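Xylose isomerase-like TIM barrel (Anabaena variabilis ATCC 29413, PDB 2QW5) probably acts as a zinc-dependent sugar isomerase or epimerase, built on a xylose isomerase-like TIM barrel that binds D-xylose beside the metal. Local coordinates at residues 172-177 with 208-213; 201-206 with 240-245; 214-219 with 279-284; 254-259 with 322-327; 299-302 with 308-311. All coordinates share one frame; numbering follows the deposited sequence.

Contact 1: residues 172-177 with 208-213; sequences YAEIKK and SKQVGV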
# COMPACT_ATOMS: atom_id res chain seq x y z
N TYR A 172 -0.41 -32.68 22.20
CA TYR A 172 -1.14 -31.87 23.19
C TYR A 172 -2.66 -31.88 22.99
O TYR A 172 -3.38 -32.14 23.95
CB TYR A 172 -0.62 -30.45 23.20
CG TYR A 172 -1.27 -29.58 24.26
CD1 TYR A 172 -0.87 -29.69 25.59
CD2 TYR A 172 -2.30 -28.69 23.95
CE1 TYR A 172 -1.48 -28.93 26.59
CE2 TYR A 172 -2.91 -27.92 24.96
CZ TYR A 172 -2.48 -28.03 26.27
OH TYR A 172 -3.03 -27.31 27.30
N ALA A 173 -3.14 -31.62 21.76
CA ALA A 173 -4.59 -31.61 21.46
C ALA A 173 -5.31 -32.96 21.70
O ALA A 173 -6.50 -33.01 22.09
CB ALA A 173 -4.84 -31.13 20.02
N GLU A 174 -4.57 -34.04 21.48
CA GLU A 174 -5.09 -35.41 21.69
C GLU A 174 -5.43 -35.61 23.17
O GLU A 174 -6.52 -36.12 23.51
CB GLU A 174 -4.11 -36.47 21.14
CG GLU A 174 -4.74 -37.85 20.99
CD GLU A 174 -3.79 -38.93 20.45
OE1 GLU A 174 -2.55 -38.71 20.38
OE2 GLU A 174 -4.31 -40.02 20.12
N ILE A 175 -4.56 -35.13 24.07
CA ILE A 175 -4.82 -35.17 25.52
C ILE A 175 -6.10 -34.37 25.85
O ILE A 175 -6.95 -34.82 26.61
CB ILE A 175 -3.65 -34.60 26.32
CG1 ILE A 175 -2.41 -35.48 26.21
CG2 ILE A 175 -3.99 -34.51 27.80
CD1 ILE A 175 -1.22 -34.88 26.85
N LYS A 176 -6.25 -33.22 25.19
CA LYS A 176 -7.39 -32.32 25.34
C LYS A 176 -8.68 -32.73 24.60
O LYS A 176 -9.73 -32.10 24.79
CB LYS A 176 -6.99 -30.90 24.86
CG LYS A 176 -5.81 -30.29 25.60
CD LYS A 176 -6.09 -29.97 27.09
CE LYS A 176 -7.17 -28.88 27.26
NZ LYS A 176 -7.12 -28.26 28.59
N LYS A 177 -8.61 -33.79 23.79
CA LYS A 177 -9.72 -34.27 22.96
C LYS A 177 -10.25 -33.21 21.92
O LYS A 177 -11.45 -33.07 21.69
CB LYS A 177 -10.83 -34.85 23.83
CG LYS A 177 -10.34 -35.98 24.74
CD LYS A 177 -11.45 -36.59 25.58
CE LYS A 177 -11.19 -38.06 25.83
NZ LYS A 177 -9.81 -38.39 26.29
N SER A 208 1.48 -37.18 14.16
CA SER A 208 0.17 -37.13 14.80
C SER A 208 -1.08 -36.99 13.89
O SER A 208 -1.30 -35.96 13.24
CB SER A 208 0.14 -36.02 15.82
OG SER A 208 -1.17 -35.90 16.35
N LYS A 209 -1.95 -38.01 13.94
CA LYS A 209 -3.20 -38.03 13.19
C LYS A 209 -4.26 -37.09 13.81
O LYS A 209 -5.31 -36.84 13.21
CB LYS A 209 -3.79 -39.44 13.10
CG LYS A 209 -2.94 -40.48 12.38
CD LYS A 209 -2.54 -40.11 10.94
CE LYS A 209 -1.93 -41.35 10.21
NZ LYS A 209 -2.85 -42.59 10.31
N GLN A 210 -3.98 -36.61 15.02
CA GLN A 210 -4.82 -35.58 15.66
C GLN A 210 -4.78 -34.29 14.78
O GLN A 210 -5.68 -33.45 14.86
CB GLN A 210 -4.28 -35.27 17.07
CG GLN A 210 -5.28 -34.57 18.00
CD GLN A 210 -6.49 -35.42 18.39
OE1 GLN A 210 -6.54 -36.62 18.11
NE2 GLN A 210 -7.45 -34.82 19.11
N VAL A 211 -3.69 -34.15 14.00
CA VAL A 211 -3.51 -33.06 13.05
C VAL A 211 -4.03 -33.51 11.69
O VAL A 211 -3.42 -34.32 11.00
CB VAL A 211 -2.04 -32.59 12.93
CG1 VAL A 211 -1.93 -31.41 11.90
CG2 VAL A 211 -1.47 -32.16 14.32
N GLY A 212 -5.19 -32.99 11.31
CA GLY A 212 -5.82 -33.32 10.04
C GLY A 212 -6.30 -32.11 9.28
O GLY A 212 -5.66 -31.04 9.30
N VAL A 213 -7.44 -32.27 8.60
CA VAL A 213 -7.91 -31.23 7.69
C VAL A 213 -9.37 -30.87 7.84
O VAL A 213 -10.18 -31.66 8.31
CB VAL A 213 -7.70 -31.66 6.18
CG1 VAL A 213 -6.36 -32.31 5.99
CG2 VAL A 213 -8.74 -32.61 5.71
O HOH W 1 -0.93 -37.43 18.64
O HOH W 2 -5.51 -39.11 17.09
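Gln210 OE1 lies 3.6 Å from Glu174 CG and is gripped by a water and, weakly, by Lys179 NZ. The water donates to Gln210 OE1 at 2.9 Å and makes a weak, long bond to Glu174 OE2. At the other end of the amide, Gln210 NE2 donates to the backbone oxygen of Val178. Together these bonds fix the flip of the amide. Gln210 CG is anti to the backbone N (chi1 -162°), and the chain then bends at chi2 (66°). This bend lays the amide alongside the last turn of the helix. Gln210 NE2 comes within 3.5 Å of Glu174 CA, and Gln210 CG packs at 4.0 Å on Ala173 CB. Glu174 is modelled in two conformers. In one of them its extended chain runs out past Gln210, with the carboxylate and amide planes 21° apart. For that conformer, a second water donates to Glu174 OE1 at 2.7 Å and also hydrogen-bonds to Ser208 OG. The link between the segments is therefore packing plus water. Ser208 opens a type I turn that ends at Val211, and Lys177 closes the helix with a Schellman motif. The contact thus joins the C-terminal end of helix 148-176 to the turn leading into strand 211-216. Between them lies strand 179-182, where Leu180 packs against both Ala173 and Val211.

Contact 2: residues 201-206 with 240-245; sequences EFLKGV and QGRLHY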
# COMPACT_ATOMS: atom_id res chain seq x y z
N GLU A 201 0.71 -33.08 1.37
CA GLU A 201 2.19 -33.12 1.37
C GLU A 201 2.80 -32.65 2.72
O GLU A 201 3.74 -33.27 3.23
CB GLU A 201 2.73 -32.29 0.21
CG GLU A 201 4.28 -32.37 0.01
CD GLU A 201 4.78 -31.69 -1.30
OE1 GLU A 201 3.96 -31.22 -2.15
OE2 GLU A 201 6.02 -31.64 -1.47
N PHE A 202 2.25 -31.58 3.29
CA PHE A 202 2.68 -31.06 4.59
C PHE A 202 2.49 -32.11 5.67
O PHE A 202 3.43 -32.36 6.48
CB PHE A 202 1.89 -29.78 4.98
CG PHE A 202 2.17 -29.30 6.39
CD1 PHE A 202 3.32 -28.58 6.67
CD2 PHE A 202 1.31 -29.59 7.43
CE1 PHE A 202 3.61 -28.15 7.97
CE2 PHE A 202 1.59 -29.16 8.77
CZ PHE A 202 2.73 -28.42 9.02
N LEU A 203 1.30 -32.70 5.70
CA LEU A 203 0.95 -33.73 6.69
C LEU A 203 1.80 -35.00 6.65
O LEU A 203 1.87 -35.68 7.67
CB LEU A 203 -0.52 -34.08 6.66
CG LEU A 203 -1.46 -32.95 7.12
CD1 LEU A 203 -2.86 -33.31 6.74
CD2 LEU A 203 -1.41 -32.64 8.61
N LYS A 204 2.46 -35.30 5.52
CA LYS A 204 3.34 -36.47 5.43
C LYS A 204 4.47 -36.37 6.46
O LYS A 204 5.00 -37.40 6.89
CB LYS A 204 3.90 -36.65 4.00
CG LYS A 204 2.86 -36.91 2.87
CD LYS A 204 2.33 -38.35 2.81
CE LYS A 204 1.16 -38.57 1.81
NZ LYS A 204 1.32 -38.18 0.41
N GLY A 205 4.85 -35.15 6.84
CA GLY A 205 5.86 -34.90 7.88
C GLY A 205 5.38 -34.67 9.31
O GLY A 205 6.17 -34.27 10.17
N VAL A 206 4.10 -34.92 9.56
CA VAL A 206 3.47 -34.80 10.88
C VAL A 206 2.95 -36.20 11.31
O VAL A 206 2.01 -36.72 10.73
CB VAL A 206 2.35 -33.79 10.81
CG1 VAL A 206 1.72 -33.56 12.19
CG2 VAL A 206 2.90 -32.44 10.26
N GLN A 240 -6.68 -42.33 6.38
CA GLN A 240 -5.65 -41.90 7.32
C GLN A 240 -6.20 -41.43 8.65
O GLN A 240 -5.44 -41.20 9.58
CB GLN A 240 -4.83 -40.77 6.69
CG GLN A 240 -4.01 -41.21 5.49
CD GLN A 240 -2.75 -41.96 5.91
OE1 GLN A 240 -1.86 -41.39 6.53
NE2 GLN A 240 -2.68 -43.23 5.56
N GLY A 241 -7.53 -41.27 8.73
CA GLY A 241 -8.20 -40.76 9.90
C GLY A 241 -7.93 -39.28 10.09
O GLY A 241 -7.87 -38.83 11.23
N ARG A 242 -7.81 -38.52 9.00
CA ARG A 242 -7.50 -37.08 9.02
C ARG A 242 -8.55 -36.13 8.44
O ARG A 242 -8.24 -34.94 8.30
CB ARG A 242 -6.13 -36.85 8.37
CG ARG A 242 -5.03 -37.27 9.27
CD ARG A 242 -3.69 -37.21 8.62
NE ARG A 242 -2.73 -36.61 9.54
CZ ARG A 242 -1.41 -36.65 9.45
NH1 ARG A 242 -0.78 -37.32 8.51
NH2 ARG A 242 -0.70 -36.01 10.36
N LEU A 243 -9.76 -36.62 8.14
CA LEU A 243 -10.83 -35.78 7.62
C LEU A 243 -11.66 -35.41 8.82
O LEU A 243 -12.65 -36.03 9.12
CB LEU A 243 -11.63 -36.46 6.50
CG LEU A 243 -12.75 -35.68 5.78
CD1 LEU A 243 -12.45 -34.25 5.52
CD2 LEU A 243 -13.04 -36.38 4.46
N HIS A 244 -11.22 -34.35 9.52
CA HIS A 244 -11.83 -33.94 10.76
C HIS A 244 -13.04 -33.04 10.68
O HIS A 244 -13.78 -32.93 11.67
CB HIS A 244 -10.78 -33.28 11.65
CG HIS A 244 -9.63 -34.17 12.00
ND1 HIS A 244 -9.76 -35.54 12.15
CD2 HIS A 244 -8.36 -33.88 12.34
CE1 HIS A 244 -8.60 -36.05 12.51
NE2 HIS A 244 -7.73 -35.07 12.65
N TYR A 245 -13.23 -32.36 9.56
CA TYR A 245 -14.30 -31.35 9.48
C TYR A 245 -14.60 -30.97 8.04
O TYR A 245 -13.76 -31.13 7.18
CB TYR A 245 -13.82 -30.12 10.24
CG TYR A 245 -14.86 -29.09 10.66
CD1 TYR A 245 -15.99 -29.44 11.41
CD2 TYR A 245 -14.62 -27.74 10.44
CE1 TYR A 245 -16.88 -28.43 11.89
CE2 TYR A 245 -15.51 -26.75 10.90
CZ TYR A 245 -16.61 -27.10 11.61
OH TYR A 245 -17.46 -26.10 12.02
O HOH W 3 2.07 -38.66 8.42
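Arg242 NH2 donates to Val206 O at 2.8 Å, with an N-H...O angle of 154°. The carbonyl oxygen is near the guanidinium plane, at its edge. Seen from Val206, the donor stands above the carbonyl plane, 39° out of it. Arg242 NH1 makes a weak hydrogen bond to Leu203 O at 3.2 Å. A water is shared as well: it accepts from Arg242 NH1 at 3.2 Å and lies 3.0 Å from Val206 O, placed to donate. Two partners outside the segments complete the set. Arg242 NE donates to Val211 O, and NH2 also has a weak bond to Ser208 O. All three guanidinium nitrogens therefore have acceptors, mostly backbone carbonyls. In the TIM barrel, helix 196-203 lies outside strand 211-216, and Arg242 stands just before the next strand, 243-248. Its side chain bends at chi3 (136°), which brings the guanidinium to the type I turn from Leu203 to Val206. Leu203 O also accepts from Val206 N at 3.0 Å, so the bond that closes the turn shares its acceptor with the arginine. Leu203 CB sits over one guanidinium face, 3.7 Å from Arg242 NH1. Val206 CB approaches Arg242 NH2 at 3.8 Å.

Contact 3: residues 214-219 with 279-284; sequences VIDSAH and AVEIFN. With ZN (zinc ion), chain D; XLS (D-xylose), chain C.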
# COMPACT_ATOMS: atom_id res chain seq x y z
N VAL A 214 -9.66 -29.65 7.42
CA VAL A 214 -11.02 -29.22 7.13
C VAL A 214 -11.02 -29.01 5.61
O VAL A 214 -10.06 -28.44 5.07
CB VAL A 214 -11.46 -27.94 7.85
CG1 VAL A 214 -10.38 -26.82 7.78
CG2 VAL A 214 -12.81 -27.51 7.31
N ILE A 215 -12.05 -29.53 4.93
CA ILE A 215 -12.28 -29.26 3.52
C ILE A 215 -13.44 -28.28 3.46
O ILE A 215 -14.52 -28.61 3.95
CB ILE A 215 -12.60 -30.53 2.69
CG1 ILE A 215 -11.50 -31.60 2.84
CG2 ILE A 215 -12.77 -30.14 1.19
CD1 ILE A 215 -11.88 -32.89 2.18
N ASP A 216 -13.18 -27.10 2.90
CA ASP A 216 -14.15 -26.00 2.72
C ASP A 216 -14.39 -25.95 1.20
O ASP A 216 -13.42 -25.81 0.43
CB ASP A 216 -13.52 -24.72 3.24
CG ASP A 216 -14.34 -23.44 2.93
OD1 ASP A 216 -14.79 -23.25 1.79
OD2 ASP A 216 -14.43 -22.60 3.83
N SER A 217 -15.66 -26.06 0.79
CA SER A 217 -16.04 -26.11 -0.63
C SER A 217 -15.63 -24.87 -1.44
O SER A 217 -15.24 -25.02 -2.60
CB SER A 217 -17.54 -26.34 -0.77
OG SER A 217 -18.31 -25.27 -0.18
N ALA A 218 -15.69 -23.67 -0.83
CA ALA A 218 -15.25 -22.41 -1.50
C ALA A 218 -13.77 -22.49 -1.89
O ALA A 218 -13.41 -22.21 -3.04
CB ALA A 218 -15.48 -21.19 -0.62
N HIS A 219 -12.92 -22.92 -0.94
CA HIS A 219 -11.47 -23.10 -1.21
C HIS A 219 -11.17 -24.23 -2.16
O HIS A 219 -10.26 -24.08 -3.01
CB HIS A 219 -10.63 -23.22 0.06
CG HIS A 219 -10.82 -22.07 0.99
ND1 HIS A 219 -10.73 -20.76 0.58
CD2 HIS A 219 -11.07 -22.04 2.32
CE1 HIS A 219 -10.98 -19.97 1.62
NE2 HIS A 219 -11.13 -20.72 2.69
N ALA A 279 -20.49 -27.55 8.51
CA ALA A 279 -20.66 -26.13 8.89
C ALA A 279 -20.94 -25.20 7.70
O ALA A 279 -20.26 -25.27 6.72
CB ALA A 279 -19.49 -25.63 9.63
N VAL A 280 -21.98 -24.38 7.82
CA VAL A 280 -22.29 -23.33 6.86
C VAL A 280 -21.35 -22.17 7.22
O VAL A 280 -21.45 -21.65 8.32
CB VAL A 280 -23.77 -22.86 6.99
CG1 VAL A 280 -24.01 -21.53 6.23
CG2 VAL A 280 -24.71 -23.97 6.54
N GLU A 281 -20.44 -21.81 6.31
CA GLU A 281 -19.52 -20.70 6.57
C GLU A 281 -19.74 -19.54 5.59
O GLU A 281 -19.25 -19.55 4.47
CB GLU A 281 -18.08 -21.15 6.54
CG GLU A 281 -17.17 -20.09 7.18
CD GLU A 281 -15.74 -20.47 7.16
OE1 GLU A 281 -15.31 -20.85 6.04
OE2 GLU A 281 -15.06 -20.35 8.20
N ILE A 282 -20.50 -18.54 6.04
CA ILE A 282 -20.84 -17.38 5.27
C ILE A 282 -20.13 -16.17 5.94
O ILE A 282 -20.30 -15.91 7.15
CB ILE A 282 -22.40 -17.19 5.23
CG1 ILE A 282 -23.05 -18.36 4.45
CG2 ILE A 282 -22.78 -15.83 4.58
CD1 ILE A 282 -24.58 -18.31 4.41
N PHE A 283 -19.37 -15.44 5.12
CA PHE A 283 -18.62 -14.26 5.52
C PHE A 283 -19.50 -13.06 5.20
O PHE A 283 -19.65 -12.67 4.06
CB PHE A 283 -17.29 -14.17 4.77
CG PHE A 283 -16.29 -15.16 5.25
CD1 PHE A 283 -16.41 -16.49 4.91
CD2 PHE A 283 -15.24 -14.77 6.07
CE1 PHE A 283 -15.46 -17.44 5.36
CE2 PHE A 283 -14.28 -15.73 6.49
CZ PHE A 283 -14.43 -17.05 6.13
N ASN A 284 -20.15 -12.49 6.21
CA ASN A 284 -21.00 -11.32 5.94
C ASN A 284 -20.12 -10.09 5.57
O ASN A 284 -18.93 -10.05 5.89
CB ASN A 284 -21.91 -11.08 7.15
CG ASN A 284 -23.07 -10.17 6.84
OD1 ASN A 284 -23.29 -9.82 5.68
ND2 ASN A 284 -23.83 -9.77 7.89
ZN ZN D . -13.45 -21.81 5.75
C1 XLS C . -10.99 -17.64 6.05
C2 XLS C . -10.13 -17.98 7.26
C3 XLS C . -9.76 -16.73 8.15
C4 XLS C . -9.74 -17.01 9.64
O1 XLS C . -10.91 -18.27 4.77
O2 XLS C . -10.69 -19.05 8.02
O3 XLS C . -10.53 -15.54 8.02
O4 XLS C . -8.96 -18.15 9.86
O HOH W 4 -12.71 -20.00 5.22
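Asp216 and Glu281 meet through the zinc ion. Asp216 OD2 binds the metal at 2.3 Å and Glu281 OE1 binds it at 2.1 Å. The two oxygens, OD2 of Asp216 and OE1 of Glu281, are 3.0 Å apart, a closeness that the shared metal accounts for. The side chains cross at about a right angle, with their carboxylate planes 46° apart. Glu281 is fully extended beyond CG (chi2 -179°), which carries its carboxylate from the wall of the barrel to the ion. Asp216 has a second task. Its OD1 caps helix 217-223 as the N-cap, with weak bonds from the backbone N of Ala218 and of His219. The metal site lies at the C-terminal end of the TIM-barrel strands, as in xylose isomerase-like enzymes. Glu183, Gln247 and a water complete the zinc coordination, the water at 2.0 Å from the ion. His219 NE2 donates to O1 of D-xylose at 3.2 Å, and O1 lies at the edge of the imidazole, in its plane. The zinc-bound water hydrogen-bonds to His219 NE2 and, over an unusually short distance, to this O1. Phe283 comes in from the other segment, with its CZ 3.5 Å from C1 of the sugar.

Contact 4: residues 254-259 with 322-327; sequences GALHTS and IKVTRK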
# COMPACT_ATOMS: atom_id res chain seq x y z
N GLY A 254 -20.80 -15.66 0.19
CA GLY A 254 -22.07 -15.04 0.60
C GLY A 254 -23.25 -16.02 0.65
O GLY A 254 -23.20 -16.98 1.40
N ALA A 255 -24.26 -15.79 -0.21
CA ALA A 255 -25.50 -16.57 -0.22
C ALA A 255 -25.24 -17.99 -0.68
O ALA A 255 -24.77 -18.21 -1.77
CB ALA A 255 -26.54 -15.92 -1.10
N LEU A 256 -25.59 -18.97 0.16
CA LEU A 256 -25.30 -20.38 -0.18
C LEU A 256 -26.31 -20.99 -1.17
O LEU A 256 -25.99 -21.90 -1.93
CB LEU A 256 -25.17 -21.17 1.13
CG LEU A 256 -24.68 -22.62 1.12
CD1 LEU A 256 -23.31 -22.75 0.44
CD2 LEU A 256 -24.67 -23.13 2.56
N HIS A 257 -27.52 -20.43 -1.22
CA HIS A 257 -28.58 -20.98 -2.05
C HIS A 257 -28.61 -20.51 -3.52
O HIS A 257 -29.38 -21.06 -4.31
CB HIS A 257 -29.96 -20.76 -1.40
CG HIS A 257 -30.35 -19.33 -1.28
ND1 HIS A 257 -29.63 -18.42 -0.53
CD2 HIS A 257 -31.43 -18.65 -1.75
CE1 HIS A 257 -30.23 -17.25 -0.56
NE2 HIS A 257 -31.33 -17.36 -1.30
N THR A 258 -27.80 -19.49 -3.87
CA THR A 258 -27.70 -19.01 -5.25
C THR A 258 -26.21 -18.99 -5.59
O THR A 258 -25.51 -17.98 -5.42
CB THR A 258 -28.33 -17.65 -5.38
OG1 THR A 258 -27.68 -16.78 -4.45
CG2 THR A 258 -29.80 -17.73 -5.04
N SER A 259 -25.72 -20.12 -6.04
CA SER A 259 -24.27 -20.19 -6.32
C SER A 259 -23.91 -21.36 -7.14
O SER A 259 -24.72 -22.23 -7.34
CB SER A 259 -23.47 -20.28 -5.00
OG SER A 259 -23.46 -21.57 -4.44
N ILE A 322 -29.26 -23.35 5.43
CA ILE A 322 -29.54 -24.66 6.02
C ILE A 322 -30.55 -25.41 5.15
O ILE A 322 -30.40 -26.60 4.98
CB ILE A 322 -29.96 -24.61 7.52
CG1 ILE A 322 -30.08 -26.01 8.13
CG2 ILE A 322 -31.25 -23.77 7.73
CD1 ILE A 322 -29.89 -26.04 9.68
N LYS A 323 -31.55 -24.71 4.59
CA LYS A 323 -32.56 -25.31 3.72
C LYS A 323 -31.91 -25.93 2.48
O LYS A 323 -32.13 -27.12 2.19
CB LYS A 323 -33.68 -24.32 3.37
CG LYS A 323 -34.63 -24.02 4.56
CD LYS A 323 -35.57 -22.84 4.24
CE LYS A 323 -36.60 -22.51 5.35
NZ LYS A 323 -37.73 -23.49 5.52
N VAL A 324 -31.04 -25.17 1.80
CA VAL A 324 -30.33 -25.72 0.62
C VAL A 324 -29.41 -26.88 0.99
O VAL A 324 -29.40 -27.89 0.29
CB VAL A 324 -29.62 -24.63 -0.28
CG1 VAL A 324 -28.37 -24.02 0.40
CG2 VAL A 324 -29.22 -25.25 -1.61
N THR A 325 -28.64 -26.75 2.07
CA THR A 325 -27.71 -27.81 2.53
C THR A 325 -28.46 -29.12 2.80
O THR A 325 -28.02 -30.19 2.36
CB THR A 325 -26.91 -27.37 3.79
OG1 THR A 325 -26.21 -26.14 3.51
CG2 THR A 325 -25.93 -28.46 4.27
N ARG A 326 -29.58 -29.04 3.50
CA ARG A 326 -30.42 -30.22 3.78
C ARG A 326 -31.06 -30.82 2.52
O ARG A 326 -31.09 -32.06 2.38
CB ARG A 326 -31.51 -29.92 4.84
CG ARG A 326 -30.92 -29.73 6.19
CD ARG A 326 -31.85 -30.12 7.31
NE ARG A 326 -31.21 -30.07 8.63
CZ ARG A 326 -30.34 -30.98 9.13
NH1 ARG A 326 -29.87 -32.02 8.41
NH2 ARG A 326 -29.89 -30.79 10.37
N LYS A 327 -31.49 -29.95 1.59
CA LYS A 327 -32.08 -30.35 0.32
C LYS A 327 -31.07 -31.17 -0.47
O LYS A 327 -31.38 -32.24 -0.98
CB LYS A 327 -32.50 -29.15 -0.53
CG LYS A 327 -33.52 -29.52 -1.62
CD LYS A 327 -34.01 -28.39 -2.53
CE LYS A 327 -33.19 -28.25 -3.83
NZ LYS A 327 -31.82 -27.70 -3.62
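Leu256 and Val324 form the tight side of this contact. Leu256 CG meets Val324 CG1 at 4.0 Å, the two side chains crossing at a slant. Leu256 CG is anti to the backbone N (chi1 -172°), which places it beside Val324 CG1. The CD2 branch of Leu256 then reaches Thr325 OG1 at 3.5 Å. The polar partner of that hydroxyl is Ala321 O, one turn back; Leu256 CD2 simply packs on it. Leu256 and Thr325 are buried, and Trp263 touches both of them and Val324. Val324 CG1 also touches the backbone, 3.9 Å from Leu256 O and 3.9 Å from His257 CA.

The other side is looser. His257 takes part through CA and CB, with its CB 4.0 Å from Val324 CB. Its ring leads away from segment 322-327, near Ile317 and Glu320 earlier on the same helix; the residue is partly exposed. Next to it, Thr258 packs on Ile229 of the second subunit. The contact joins the loop after strand 243-248 to helix 314-332. In the TIM barrel that helix is the last of the outer layer, and Val280 of the eighth strand packs on its Ala321 and Thr325.

Contact 5: residues 299-302 with 308-311; sequences KFWI and PNQY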
# COMPACT_ATOMS: atom_id res chain seq x y z
N LYS A 299 -24.33 -5.96 2.26
CA LYS A 299 -24.33 -6.61 3.56
C LYS A 299 -25.69 -7.28 3.80
O LYS A 299 -26.73 -6.75 3.41
CB LYS A 299 -24.07 -5.59 4.68
CG LYS A 299 -23.95 -6.17 6.10
CD LYS A 299 -23.63 -5.10 7.12
CE LYS A 299 -23.28 -5.69 8.48
NZ LYS A 299 -23.08 -4.61 9.52
N PHE A 300 -25.65 -8.46 4.43
CA PHE A 300 -26.88 -9.12 4.92
C PHE A 300 -27.03 -8.48 6.30
O PHE A 300 -26.38 -8.88 7.28
CB PHE A 300 -26.74 -10.64 5.02
CG PHE A 300 -26.12 -11.27 3.82
CD1 PHE A 300 -26.63 -11.02 2.55
CD2 PHE A 300 -25.04 -12.15 3.95
CE1 PHE A 300 -26.10 -11.63 1.42
CE2 PHE A 300 -24.50 -12.77 2.82
CZ PHE A 300 -25.01 -12.49 1.55
N TRP A 301 -27.86 -7.43 6.36
CA TRP A 301 -27.97 -6.62 7.55
C TRP A 301 -28.37 -7.42 8.78
O TRP A 301 -29.20 -8.31 8.70
CB TRP A 301 -28.88 -5.41 7.36
CG TRP A 301 -30.26 -5.70 6.97
CD1 TRP A 301 -30.71 -5.84 5.71
CD2 TRP A 301 -31.40 -5.81 7.83
NE1 TRP A 301 -32.05 -6.09 5.72
CE2 TRP A 301 -32.51 -6.05 7.00
CE3 TRP A 301 -31.59 -5.76 9.21
CZ2 TRP A 301 -33.81 -6.24 7.50
CZ3 TRP A 301 -32.89 -5.95 9.72
CH2 TRP A 301 -33.98 -6.19 8.85
N ILE A 302 -27.74 -7.09 9.89
CA ILE A 302 -27.90 -7.83 11.13
C ILE A 302 -29.02 -7.18 11.95
O ILE A 302 -28.85 -6.04 12.38
CB ILE A 302 -26.60 -7.89 11.91
CG1 ILE A 302 -25.51 -8.56 11.06
CG2 ILE A 302 -26.80 -8.71 13.20
CD1 ILE A 302 -24.05 -8.24 11.55
N PRO A 308 -32.83 -1.82 9.42
CA PRO A 308 -33.42 -2.63 8.36
C PRO A 308 -33.45 -1.96 7.00
O PRO A 308 -33.46 -0.74 6.92
CB PRO A 308 -34.87 -2.88 8.85
CG PRO A 308 -35.09 -1.94 9.93
CD PRO A 308 -33.78 -1.60 10.53
N ASN A 309 -33.43 -2.75 5.95
CA ASN A 309 -33.54 -2.26 4.60
C ASN A 309 -34.27 -3.29 3.78
O ASN A 309 -34.61 -4.37 4.29
CB ASN A 309 -32.16 -1.84 4.01
CG ASN A 309 -31.20 -3.02 3.75
OD1 ASN A 309 -31.61 -4.07 3.27
ND2 ASN A 309 -29.93 -2.81 4.00
N GLN A 310 -34.47 -3.02 2.50
CA GLN A 310 -35.23 -3.92 1.65
C GLN A 310 -34.51 -5.21 1.21
O GLN A 310 -35.14 -6.07 0.58
CB GLN A 310 -35.76 -3.20 0.41
CG GLN A 310 -34.76 -2.83 -0.70
CD GLN A 310 -34.22 -1.42 -0.60
OE1 GLN A 310 -33.92 -0.91 0.51
NE2 GLN A 310 -34.06 -0.79 -1.76
N TYR A 311 -33.22 -5.31 1.49
CA TYR A 311 -32.41 -6.46 1.06
C TYR A 311 -32.49 -7.59 2.10
O TYR A 311 -33.03 -7.38 3.19
CB TYR A 311 -30.98 -6.00 0.79
CG TYR A 311 -30.95 -4.87 -0.23
CD1 TYR A 311 -31.27 -5.12 -1.55
CD2 TYR A 311 -30.64 -3.56 0.14
CE1 TYR A 311 -31.27 -4.07 -2.51
CE2 TYR A 311 -30.63 -2.51 -0.79
CZ TYR A 311 -30.95 -2.78 -2.11
OH TYR A 311 -30.94 -1.76 -3.04
O HOH W 5 -27.45 -4.07 3.34
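Pro308 sits obliquely over one face of the Trp301 indole, with CA and CB nearest. Its CA stands 3.5 Å from the centroid of the six-membered ring of Trp301, only 4° off the ring normal, a well-centred CH-pi contact. Pro308 CB touches Trp301 CH2 at 3.4 Å, nearer the rim. The backbone N of Asn309 continues the cover on this face, 3.6 Å from Trp301 CE2.

The Asn309 side chain runs past the indole in the opposite direction, its amide beside Trp301 CD1. Its CG sits between the backbone N and the carbonyl carbon (chi1 69°), and the amide plane is steeply inclined to the ring. Asn309 OD1 lies 3.1 Å from Trp301 CD1. It is also close to NE1, but the angle is too poor for a hydrogen bond. What OD1 accepts is the N-H of Tyr311, at 2.7 Å from Tyr311 N, which makes an Asx turn. Asn309 ND2 donates to a water, and this water donates to Lys299 O. The amide is thus held at both ends.

Both segments belong to the long loop between helices 287-290 and 314-332, on the periphery of the barrel. The loop folds back on itself here, and Asp306 in its bend forms a salt bridge with Lys299.

Beyond Gln310, Tyr311 supplies its backbone oxygen: Trp301 NE1 donates to Tyr311 O at 3.0 Å, with an N-H...O angle of 151°. The donor stands well above the carbonyl plane.

Contacts 1, 2 and 3 share one parallel barrel sheet. Strand 211-216 runs through contacts 1 and 3, and its neighbour 243-248 enters contact 2. Contacts 1 and 2 have centres about 10 Å apart and touch through Arg242. Contact 3 lies about 8 Å from the chain's centre and holds the zinc site. Contact 4 is about 12 Å from it, centre to centre. Along the chain the segments of contacts 1 and 2 alternate, as do those of 2 and 3 and of 3 and 4. Contact 5 lies between the segments of contact 4. Contacts 1 and 5 have centres about 40 Å apart, so the set spans the barrel, past the zinc and sugar site.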